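Local coordinates for quinone oxidoreductase 1 (Escherichia coli, PDB 1QOR), which catalyses the NADPH-dependent one-electron reduction of quinones to semiquinones, working as a homodimer of the zinc-containing alcohol dehydrogenase family, at residues Ile5-His8 with Lys9-Gly12; Arg193-Leu197 with Val198-Lys202; Arg219-Trp222 with Glu223-Asp227; Tyr269-Thr272 with Arg273-Thr277. All blocks are in the same frame, centred on the assembly; numbering follows the deposited sequence.

Overall arrangement
From the N terminus, contact 1 comes first, where the chain leaves strand 3-6 for the loop leading to strand 17-20. Contact 2 turns the chain from strand 188-191 of the six-stranded parallel sheet into helix 197-204, and contact 3 does the same between strand 210-215 and helix 222-227. Contact 4 starts helix 273-288. All four are local and follow in series, so none encloses or crosses another. Contacts 2 and 3 have centres 12 Å apart and touch, Val198 CG2 lying 3.5 Å from Arg224 O, which joins their two helices. Contacts 1 and 4 stand apart, their nearest atoms about 22 Å from each other.

Contact 1. Residues Ile5-His8 with Lys9-Gly12; sequences IEFH and KHGG
At the exit of strand 3-6, which pairs antiparallel with strand 17-20, the ring of Phe7 meets the imidazole of His10 as the chain turns into a loop. The contact is oblique: the ring planes stand at 45° with centroids 5.5 Å apart. The closest approach is made by Phe7 CE2, which lies 3.4 Å from His10 CD2. The adjacent ring atom, Phe7 CD2, sits 3.4 Å from Lys9 O, so this carbonyl oxygen lies against the rim of the benzene ring, near its plane. Phe7 reaches both partners because its CG is placed between the backbone N and the carbonyl carbon (chi1 65°). Its ring is buried and also packs on Leu57, while His10 rests on Pro54. Before the turn, Glu6 and His8 are joined on the more exposed side. His8 NE2 donates to Glu6 OE2 at 2.7 Å, the N-H...O angle being a bent 134°; Glu6 OE2 uses its anti lone pair and is tilted out of the imidazole plane. The other oxygen, Glu6 OE1, forms a salt bridge with Arg4, which would probably fix the carboxylate's rotation. An oblique aromatic pair and a His-carboxylate hydrogen bond thus lie where the chain passes from strand into loop, at the mouth of the connection between the two strands of an antiparallel hairpin.

Contact 2. Residues Arg193-Leu197 with Val198-Lys202; sequences REEDL and VERLK
Asp196 caps the N terminus of helix 197-204, the helix that follows strand 188-191 in the Rossmann-type nucleotide-binding domain. The capping bond runs from Glu199 N to Asp196 OD1, 2.9 Å long and fairly straight at 167°, and meets the oxygen on its anti side. With CG anti to the backbone N (chi1 -172°), the Asp196 carboxylate swings forward over the first turn, where its negative charge would probably interact favourably with the positive end of the helix dipole. Water 2 bridges the same cap, accepting from Val198 N and donating weakly to Asp196 OD1. Among backbone bonds, Arg200 N reaches Asp196 O at 2.9 Å and Leu201 N reaches Leu197 O at 2.9 Å, opening the regular helical pattern. Apolar anchoring comes from Leu197, which packs on Ile190 and Thr171 of the parallel sheet. Two ion pairs flank the turn. Lys202 NZ lies 2.7 Å from Glu199 OE2, on the syn side of that oxygen. Glu195 pairs with Arg200, their flat groups nearly coplanar. Glu195 OE2 also accepts from Asn191 N, and Glu203 takes Arg200 NH1. Arg200 NE gives a bent bond (131°) to Glu195 OE1 at 2.9 Å, and water 1 links Arg200 NH2 to Glu195 OE2.

Contact 3. Residues Arg219-Trp222 with Glu223-Asp227; sequences RDTW and ERSLD
Trp222 carries its CG anti to the backbone N (chi1 176°), and Leu226, one turn on, keeps its own CG beside the backbone N (chi1 -64°); together these settings lay the leucine methyl on the indole. Leu226 CD1 stands over one face of the six-membered ring, 3.9 Å from its centroid, a CH-pi contact offset toward the rim. The indole's edge is used separately: Trp222 NE1 donates to water 4 at 2.9 Å, and this water donates in turn to Glu223 OE2. Met235 of the same chain and Leu250 of the second subunit also pack on Trp222. An alanine at Trp222 would remove the indole and is likely to leave Leu226 and the neighbouring subunit's Leu250 facing a gap. Arg224 bends back at chi3 so that Arg224 NH2 reaches Asp220 O at 3.1 Å; the oxygen lies close to the guanidinium plane, but the donor sits above the carbonyl plane. Thr221 O accepts from Ser225 N at 2.8 Å, while the hydroxyls of Thr221 and Ser225 both hydrogen-bond to Asp215. This is the first turn of a Rossmann-domain helix following a strand, the Asp220 side chain about 4 Å from bound NADPH.

Contact 4. Residues Tyr269-Thr272 with Arg273-Thr277; sequences YITT and REELT
Three donors converge on a single carboxylate oxygen: Glu275 OE1 accepts from Thr271 N, Thr271 OG1 and Thr272 N. The shortest two are the bonds from Thr271 N and Thr271 OG1 to Glu275 OE1, each 2.7 Å, and Thr272 N is 3.0 Å from the same atom. They arrive from different directions: Thr271 N nearly along the C-O axis, the hydroxyl on the syn side, and Thr272 N from above the carboxylate plane. Such a grip would fix the rotation of the carboxylate and is likely to stabilise its negative charge. Beyond CG the Glu275 chain runs extended, which carries the carboxylate back from the helix to the residues before it. The reciprocal half of the exchange is Glu275 N donating to Thr272 OG1 at 3.1 Å. That hydroxyl lies between the backbone N and the carbonyl carbon (chi1 67°), where it faces the first helical turn. Water 5 donates to both Glu275 OE2 and Tyr269 O, extending the network toward helix 266-269. A glutamine in place of Glu275 would lose the full negative charge, which would probably weaken the hold on the two threonine N-H groups and the Thr271 hydroxyl. Away from these polar atoms, Ile270 CG2 rests 3.9 Å from Leu276 CB, the two side chains crossing at about a right angle, and Leu276 packs on Phe122 and Leu126 of helix 115-135. With Thr272 at the N-cap and Glu275 three residues later, the pattern is a capping box, opening helix 273-288.

Contact 1. Residues Ile5-His8 with Lys9-Gly12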
loop_
_atom_site.group_PDB
_atom_site.type_symbol
_atom_site.label_atom_id
_atom_site.label_comp_id
_atom_site.label_asym_id
_atom_site.label_seq_id
_atom_site.Cartn_x
_atom_site.Cartn_y
_atom_site.Cartn_z
ATOM N N ILE A 5 7.786 -28.992 -22.567
ATOM C CA ILE A 5 6.361 -28.779 -22.737
ATOM C C ILE A 5 6.248 -27.397 -23.345
ATOM O O ILE A 5 7.034 -26.494 -23.017
ATOM C CB ILE A 5 5.598 -28.770 -21.385
ATOM C CG1 ILE A 5 5.611 -30.160 -20.747
ATOM C CG2 ILE A 5 4.177 -28.294 -21.580
ATOM C CD1 ILE A 5 4.936 -31.236 -21.580
ATOM N N GLU A 6 5.311 -27.229 -24.264
ATOM C CA GLU A 6 5.111 -25.913 -24.832
ATOM C C GLU A 6 3.687 -25.703 -25.251
ATOM O O GLU A 6 2.896 -26.646 -25.274
ATOM C CB GLU A 6 6.098 -25.625 -25.958
ATOM C CG GLU A 6 5.923 -26.444 -27.184
ATOM C CD GLU A 6 6.853 -25.972 -28.290
ATOM O OE1 GLU A 6 8.089 -25.879 -28.026
ATOM O OE2 GLU A 6 6.335 -25.699 -29.403
ATOM N N PHE A 7 3.317 -24.438 -25.384
ATOM C CA PHE A 7 1.966 -24.093 -25.803
ATOM C C PHE A 7 2.085 -23.018 -26.904
ATOM O O PHE A 7 3.010 -22.209 -26.905
ATOM C CB PHE A 7 1.060 -23.691 -24.598
ATOM C CG PHE A 7 1.481 -22.430 -23.890
ATOM C CD1 PHE A 7 2.530 -22.441 -22.964
ATOM C CD2 PHE A 7 0.824 -21.221 -24.146
ATOM C CE1 PHE A 7 2.921 -21.251 -22.299
ATOM C CE2 PHE A 7 1.195 -20.035 -23.500
ATOM C CZ PHE A 7 2.253 -20.053 -22.572
ATOM N N HIS A 8 1.218 -23.137 -27.903
ATOM C CA HIS A 8 1.181 -22.273 -29.082
ATOM C C HIS A 8 0.035 -21.263 -29.016
ATOM O O HIS A 8 -0.057 -20.373 -29.873
ATOM C CB HIS A 8 1.017 -23.144 -30.355
ATOM C CG HIS A 8 2.205 -24.016 -30.662
ATOM N ND1 HIS A 8 2.692 -24.192 -31.942
ATOM C CD2 HIS A 8 3.005 -24.759 -29.854
ATOM C CE1 HIS A 8 3.737 -25.005 -31.912
ATOM N NE2 HIS A 8 3.948 -25.363 -30.657
ATOM N N LYS A 9 -0.830 -21.405 -28.014
ATOM C CA LYS A 9 -1.973 -20.514 -27.857
ATOM C C LYS A 9 -2.406 -20.544 -26.406
ATOM O O LYS A 9 -2.160 -21.538 -25.715
ATOM C CB LYS A 9 -3.154 -20.999 -28.709
ATOM C CG LYS A 9 -3.524 -22.455 -28.440
ATOM C CD LYS A 9 -4.739 -22.917 -29.205
ATOM C CE LYS A 9 -5.919 -22.024 -28.873
ATOM N NZ LYS A 9 -7.260 -22.665 -29.197
ATOM N N HIS A 10 -3.064 -19.487 -25.950
ATOM C CA HIS A 10 -3.554 -19.458 -24.592
ATOM C C HIS A 10 -4.829 -20.249 -24.397
ATOM O O HIS A 10 -5.653 -20.356 -25.302
ATOM C CB HIS A 10 -3.736 -18.038 -24.125
ATOM C CG HIS A 10 -2.442 -17.386 -23.800
ATOM N ND1 HIS A 10 -2.040 -16.201 -24.372
ATOM C CD2 HIS A 10 -1.400 -17.819 -23.057
ATOM C CE1 HIS A 10 -0.798 -15.936 -24.005
ATOM N NE2 HIS A 10 -0.387 -16.903 -23.205
ATOM N N GLY A 11 -4.966 -20.875 -23.239
ATOM C CA GLY A 11 -6.175 -21.624 -23.008
ATOM C C GLY A 11 -6.113 -22.452 -21.765
ATOM O O GLY A 11 -5.355 -22.129 -20.870
ATOM N N GLY A 12 -6.920 -23.510 -21.734
ATOM C CA GLY A 12 -6.985 -24.389 -20.599
ATOM C C GLY A 12 -5.818 -25.342 -20.645
ATOM O O GLY A 12 -5.043 -25.318 -21.610
#

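Contact 2. Residues Arg193-Leu197 with Val198-Lys202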
loop_
_atom_site.group_PDB
_atom_site.type_symbol
_atom_site.label_atom_id
_atom_site.label_comp_id
_atom_site.label_asym_id
_atom_site.label_seq_id
_atom_site.Cartn_x
_atom_site.Cartn_y
_atom_site.Cartn_z
ATOM N N ARG A 193 -14.965 -21.257 3.087
ATOM C CA ARG A 193 -16.083 -21.648 2.226
ATOM C C ARG A 193 -17.303 -21.933 3.133
ATOM O O ARG A 193 -18.438 -21.818 2.706
ATOM C CB ARG A 193 -15.764 -22.899 1.401
ATOM C CG ARG A 193 -14.924 -22.648 0.146
ATOM C CD ARG A 193 -15.048 -23.848 -0.842
ATOM N N GLU A 194 -17.070 -22.263 4.396
ATOM C CA GLU A 194 -18.173 -22.554 5.294
ATOM C C GLU A 194 -18.409 -21.477 6.341
ATOM O O GLU A 194 -19.532 -21.198 6.705
ATOM C CB GLU A 194 -17.911 -23.832 6.082
ATOM C CG GLU A 194 -17.370 -24.980 5.308
ATOM C CD GLU A 194 -18.363 -25.564 4.343
ATOM O OE1 GLU A 194 -19.495 -25.893 4.782
ATOM O OE2 GLU A 194 -17.994 -25.722 3.146
ATOM N N GLU A 195 -17.361 -20.914 6.891
ATOM C CA GLU A 195 -17.563 -19.974 7.953
ATOM C C GLU A 195 -17.584 -18.541 7.487
ATOM O O GLU A 195 -17.299 -18.232 6.317
ATOM C CB GLU A 195 -16.463 -20.141 9.005
ATOM C CG GLU A 195 -16.223 -21.579 9.457
ATOM C CD GLU A 195 -15.157 -21.673 10.538
ATOM O OE1 GLU A 195 -15.373 -21.130 11.651
ATOM O OE2 GLU A 195 -14.098 -22.284 10.283
ATOM N N ASP A 196 -17.883 -17.668 8.447
ATOM C CA ASP A 196 -17.897 -16.243 8.227
ATOM C C ASP A 196 -16.529 -15.786 8.651
ATOM O O ASP A 196 -16.271 -15.599 9.846
ATOM C CB ASP A 196 -18.911 -15.572 9.106
ATOM C CG ASP A 196 -19.068 -14.118 8.754
ATOM O OD1 ASP A 196 -18.161 -13.315 9.047
ATOM O OD2 ASP A 196 -20.095 -13.780 8.139
ATOM N N LEU A 197 -15.653 -15.613 7.675
ATOM C CA LEU A 197 -14.280 -15.218 7.939
ATOM C C LEU A 197 -14.051 -14.019 8.838
ATOM O O LEU A 197 -13.163 -14.057 9.717
ATOM C CB LEU A 197 -13.550 -14.988 6.607
ATOM C CG LEU A 197 -12.196 -14.272 6.570
ATOM C CD1 LEU A 197 -11.151 -15.027 7.354
ATOM C CD2 LEU A 197 -11.766 -14.191 5.111
ATOM N N VAL A 198 -14.785 -12.933 8.575
ATOM C CA VAL A 198 -14.598 -11.687 9.323
ATOM C C VAL A 198 -15.026 -11.829 10.766
ATOM O O VAL A 198 -14.272 -11.454 11.671
ATOM C CB VAL A 198 -15.302 -10.466 8.618
ATOM C CG1 VAL A 198 -15.239 -9.231 9.494
ATOM C CG2 VAL A 198 -14.584 -10.147 7.271
ATOM N N GLU A 199 -16.215 -12.401 10.996
ATOM C CA GLU A 199 -16.692 -12.605 12.353
ATOM C C GLU A 199 -15.766 -13.584 13.120
ATOM O O GLU A 199 -15.365 -13.286 14.253
ATOM C CB GLU A 199 -18.145 -13.071 12.348
ATOM C CG GLU A 199 -19.177 -11.956 12.000
ATOM C CD GLU A 199 -18.889 -10.548 12.654
ATOM O OE1 GLU A 199 -18.635 -10.481 13.881
ATOM O OE2 GLU A 199 -18.922 -9.497 11.933
ATOM N N ARG A 200 -15.373 -14.709 12.511
ATOM C CA ARG A 200 -14.475 -15.644 13.215
ATOM C C ARG A 200 -13.155 -14.967 13.509
ATOM O O ARG A 200 -12.600 -15.137 14.594
ATOM C CB ARG A 200 -14.209 -16.920 12.411
ATOM C CG ARG A 200 -15.337 -17.943 12.401
ATOM C CD ARG A 200 -15.418 -18.691 13.741
ATOM N NE ARG A 200 -14.352 -19.681 13.936
ATOM C CZ ARG A 200 -13.659 -19.821 15.070
ATOM N NH1 ARG A 200 -13.897 -19.037 16.136
ATOM N NH2 ARG A 200 -12.727 -20.760 15.149
ATOM N N LEU A 201 -12.639 -14.171 12.570
ATOM C CA LEU A 201 -11.374 -13.502 12.819
ATOM C C LEU A 201 -11.464 -12.519 13.981
ATOM O O LEU A 201 -10.521 -12.391 14.784
ATOM C CB LEU A 201 -10.786 -12.842 11.547
ATOM C CG LEU A 201 -9.495 -12.162 12.074
ATOM C CD1 LEU A 201 -8.271 -12.828 11.575
ATOM C CD2 LEU A 201 -9.474 -10.620 12.012
ATOM N N LYS A 202 -12.575 -11.807 14.089
ATOM C CA LYS A 202 -12.749 -10.875 15.216
ATOM C C LYS A 202 -12.853 -11.648 16.549
ATOM O O LYS A 202 -12.304 -11.237 17.577
ATOM C CB LYS A 202 -13.997 -10.015 15.033
ATOM C CG LYS A 202 -13.807 -8.933 14.004
ATOM C CD LYS A 202 -15.012 -8.033 13.903
ATOM C CE LYS A 202 -16.246 -8.817 13.556
ATOM N NZ LYS A 202 -17.463 -7.913 13.567
HETATM O O HOH W 1 -12.674 -21.749 12.667
HETATM O O HOH W 2 -16.900 -12.944 6.243
#

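Contact 3. Residues Arg219-Trp222 with Glu223-Asp227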
loop_
_atom_site.group_PDB
_atom_site.type_symbol
_atom_site.label_atom_id
_atom_site.label_comp_id
_atom_site.label_asym_id
_atom_site.label_seq_id
_atom_site.Cartn_x
_atom_site.Cartn_y
_atom_site.Cartn_z
ATOM N N ARG A 219 -9.268 -11.933 -5.932
ATOM C CA ARG A 219 -10.641 -11.475 -6.120
ATOM C C ARG A 219 -11.690 -11.856 -5.076
ATOM O O ARG A 219 -12.329 -10.967 -4.476
ATOM C CB ARG A 219 -11.088 -11.881 -7.518
ATOM C CG ARG A 219 -12.531 -11.710 -7.865
ATOM C CD ARG A 219 -12.692 -12.163 -9.293
ATOM N NE ARG A 219 -14.003 -12.748 -9.552
ATOM C CZ ARG A 219 -14.321 -14.040 -9.378
ATOM N NH1 ARG A 219 -13.426 -14.938 -8.924
ATOM N NH2 ARG A 219 -15.561 -14.443 -9.674
ATOM N N ASP A 220 -11.816 -13.157 -4.811
ATOM C CA ASP A 220 -12.827 -13.650 -3.860
ATOM C C ASP A 220 -12.745 -13.164 -2.420
ATOM O O ASP A 220 -13.776 -12.983 -1.790
ATOM C CB ASP A 220 -12.921 -15.180 -3.885
ATOM C CG ASP A 220 -13.519 -15.716 -5.179
ATOM O OD1 ASP A 220 -14.023 -14.921 -6.025
ATOM O OD2 ASP A 220 -13.492 -16.959 -5.370
ATOM N N THR A 221 -11.548 -12.820 -1.955
ATOM C CA THR A 221 -11.369 -12.441 -0.561
ATOM C C THR A 221 -11.001 -10.993 -0.284
ATOM O O THR A 221 -10.887 -10.581 0.881
ATOM C CB THR A 221 -10.287 -13.337 0.088
ATOM O OG1 THR A 221 -9.119 -13.382 -0.767
ATOM C CG2 THR A 221 -10.826 -14.755 0.291
ATOM N N TRP A 222 -10.829 -10.226 -1.349
ATOM C CA TRP A 222 -10.434 -8.835 -1.246
ATOM C C TRP A 222 -11.128 -8.021 -0.146
ATOM O O TRP A 222 -10.481 -7.459 0.738
ATOM C CB TRP A 222 -10.590 -8.151 -2.639
ATOM C CG TRP A 222 -10.290 -6.635 -2.653
ATOM C CD1 TRP A 222 -11.192 -5.636 -2.860
ATOM C CD2 TRP A 222 -9.019 -5.984 -2.385
ATOM N NE1 TRP A 222 -10.573 -4.421 -2.731
ATOM C CE2 TRP A 222 -9.245 -4.599 -2.441
ATOM C CE3 TRP A 222 -7.720 -6.446 -2.116
ATOM C CZ2 TRP A 222 -8.222 -3.653 -2.235
ATOM C CZ3 TRP A 222 -6.693 -5.502 -1.921
ATOM C CH2 TRP A 222 -6.956 -4.119 -1.980
ATOM N N GLU A 223 -12.436 -7.911 -0.236
ATOM C CA GLU A 223 -13.195 -7.131 0.721
ATOM C C GLU A 223 -13.145 -7.737 2.146
ATOM O O GLU A 223 -12.905 -7.010 3.134
ATOM C CB GLU A 223 -14.627 -6.962 0.197
ATOM C CG GLU A 223 -14.999 -5.493 -0.158
ATOM C CD GLU A 223 -14.917 -5.164 -1.671
ATOM O OE1 GLU A 223 -14.854 -6.135 -2.497
ATOM O OE2 GLU A 223 -14.933 -3.934 -2.032
ATOM N N ARG A 224 -13.309 -9.060 2.243
ATOM C CA ARG A 224 -13.233 -9.740 3.542
ATOM C C ARG A 224 -11.872 -9.500 4.237
ATOM O O ARG A 224 -11.834 -9.093 5.407
ATOM C CB ARG A 224 -13.580 -11.238 3.407
ATOM C CG ARG A 224 -15.084 -11.437 3.213
ATOM C CD ARG A 224 -15.546 -12.879 2.965
ATOM N NE ARG A 224 -14.980 -13.433 1.742
ATOM C CZ ARG A 224 -14.897 -14.737 1.473
ATOM N NH1 ARG A 224 -15.369 -15.634 2.332
ATOM N NH2 ARG A 224 -14.229 -15.158 0.402
ATOM N N SER A 225 -10.775 -9.561 3.470
ATOM C CA SER A 225 -9.461 -9.340 4.038
ATOM C C SER A 225 -9.260 -7.920 4.560
ATOM O O SER A 225 -8.672 -7.720 5.648
ATOM C CB SER A 225 -8.405 -9.699 3.034
ATOM O OG SER A 225 -8.392 -11.105 2.821
ATOM N N LEU A 226 -9.752 -6.917 3.812
ATOM C CA LEU A 226 -9.601 -5.536 4.270
ATOM C C LEU A 226 -10.358 -5.345 5.605
ATOM O O LEU A 226 -9.909 -4.615 6.501
ATOM C CB LEU A 226 -10.101 -4.557 3.197
ATOM C CG LEU A 226 -9.291 -4.565 1.874
ATOM C CD1 LEU A 226 -9.896 -3.545 0.906
ATOM C CD2 LEU A 226 -7.812 -4.243 2.106
ATOM N N ASP A 227 -11.497 -6.026 5.727
ATOM C CA ASP A 227 -12.294 -5.989 6.934
ATOM C C ASP A 227 -11.624 -6.698 8.147
ATOM O O ASP A 227 -12.089 -6.531 9.276
ATOM C CB ASP A 227 -13.673 -6.599 6.673
ATOM C CG ASP A 227 -14.634 -5.616 6.021
ATOM O OD1 ASP A 227 -14.428 -4.383 6.157
ATOM O OD2 ASP A 227 -15.613 -6.079 5.378
HETATM O O HOH W 3 -14.506 -10.851 0.172
HETATM O O HOH W 4 -12.750 -2.863 -3.744
#

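Contact 4. Residues Tyr269-Thr272 with Arg273-Thr277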
loop_
_atom_site.group_PDB
_atom_site.type_symbol
_atom_site.label_atom_id
_atom_site.label_comp_id
_atom_site.label_asym_id
_atom_site.label_seq_id
_atom_site.Cartn_x
_atom_site.Cartn_y
_atom_site.Cartn_z
ATOM N N TYR A 269 12.005 -8.717 -4.862
ATOM C CA TYR A 269 12.744 -8.938 -3.614
ATOM C C TYR A 269 14.045 -9.738 -3.716
ATOM O O TYR A 269 14.971 -9.502 -2.940
ATOM C CB TYR A 269 11.824 -9.613 -2.593
ATOM C CG TYR A 269 10.828 -8.681 -1.926
ATOM C CD1 TYR A 269 9.616 -8.313 -2.565
ATOM C CD2 TYR A 269 11.095 -8.164 -0.669
ATOM C CE1 TYR A 269 8.715 -7.449 -1.949
ATOM C CE2 TYR A 269 10.194 -7.297 -0.036
ATOM C CZ TYR A 269 9.027 -6.943 -0.675
ATOM O OH TYR A 269 8.234 -6.043 -0.038
ATOM N N ILE A 270 14.083 -10.728 -4.603
ATOM C CA ILE A 270 15.279 -11.549 -4.804
ATOM C C ILE A 270 15.838 -11.103 -6.178
ATOM O O ILE A 270 15.481 -11.632 -7.222
ATOM C CB ILE A 270 14.927 -13.077 -4.804
ATOM C CG1 ILE A 270 14.201 -13.473 -3.497
ATOM C CG2 ILE A 270 16.222 -13.911 -4.986
ATOM C CD1 ILE A 270 14.918 -13.140 -2.240
ATOM N N THR A 271 16.718 -10.124 -6.137
ATOM C CA THR A 271 17.251 -9.506 -7.332
ATOM C C THR A 271 18.734 -9.728 -7.590
ATOM O O THR A 271 19.158 -9.746 -8.737
ATOM C CB THR A 271 16.960 -7.962 -7.295
ATOM O OG1 THR A 271 17.801 -7.325 -6.314
ATOM C CG2 THR A 271 15.492 -7.695 -6.885
ATOM N N THR A 272 19.534 -9.847 -6.542
ATOM C CA THR A 272 20.961 -10.070 -6.714
ATOM C C THR A 272 21.354 -11.484 -6.259
ATOM O O THR A 272 20.557 -12.203 -5.636
ATOM C CB THR A 272 21.760 -9.060 -5.907
ATOM O OG1 THR A 272 21.555 -9.316 -4.514
ATOM C CG2 THR A 272 21.284 -7.656 -6.195
ATOM N N ARG A 273 22.596 -11.862 -6.559
ATOM C CA ARG A 273 23.157 -13.160 -6.193
ATOM C C ARG A 273 23.288 -13.175 -4.674
ATOM O O ARG A 273 22.998 -14.177 -4.008
ATOM C CB ARG A 273 24.534 -13.298 -6.843
ATOM C CG ARG A 273 25.421 -14.439 -6.349
ATOM C CD ARG A 273 25.272 -15.717 -7.161
ATOM N NE ARG A 273 24.091 -16.476 -6.753
ATOM C CZ ARG A 273 23.804 -17.726 -7.140
ATOM N NH1 ARG A 273 24.608 -18.402 -7.968
ATOM N NH2 ARG A 273 22.702 -18.304 -6.661
ATOM N N GLU A 274 23.652 -12.031 -4.123
ATOM C CA GLU A 274 23.816 -11.915 -2.696
ATOM C C GLU A 274 22.470 -12.160 -1.987
ATOM O O GLU A 274 22.430 -12.827 -0.956
ATOM C CB GLU A 274 24.405 -10.543 -2.332
ATOM C CG GLU A 274 25.789 -10.207 -2.968
ATOM C CD GLU A 274 25.794 -10.207 -4.522
ATOM O OE1 GLU A 274 25.012 -9.443 -5.163
ATOM O OE2 GLU A 274 26.582 -11.000 -5.108
ATOM N N GLU A 275 21.371 -11.663 -2.549
ATOM C CA GLU A 275 20.050 -11.857 -1.953
ATOM C C GLU A 275 19.567 -13.283 -2.046
ATOM O O GLU A 275 18.983 -13.806 -1.090
ATOM C CB GLU A 275 19.024 -10.947 -2.603
ATOM C CG GLU A 275 19.277 -9.547 -2.248
ATOM C CD GLU A 275 18.465 -8.573 -3.052
ATOM O OE1 GLU A 275 18.002 -8.906 -4.151
ATOM O OE2 GLU A 275 18.312 -7.438 -2.575
ATOM N N LEU A 276 19.765 -13.892 -3.212
ATOM C CA LEU A 276 19.378 -15.269 -3.445
ATOM C C LEU A 276 20.129 -16.154 -2.433
ATOM O O LEU A 276 19.543 -17.044 -1.809
ATOM C CB LEU A 276 19.712 -15.674 -4.885
ATOM C CG LEU A 276 19.524 -17.145 -5.296
ATOM C CD1 LEU A 276 18.079 -17.591 -5.124
ATOM C CD2 LEU A 276 19.965 -17.333 -6.733
ATOM N N THR A 277 21.405 -15.834 -2.232
ATOM C CA THR A 277 22.283 -16.546 -1.316
ATOM C C THR A 277 21.873 -16.454 0.162
ATOM O O THR A 277 21.807 -17.474 0.856
ATOM C CB THR A 277 23.722 -16.061 -1.495
ATOM O OG1 THR A 277 24.250 -16.576 -2.723
ATOM C CG2 THR A 277 24.579 -16.552 -0.371
HETATM O O HOH W 5 15.844 -6.754 -2.927
HETATM O O HOH W 6 23.071 -7.448 -3.147
#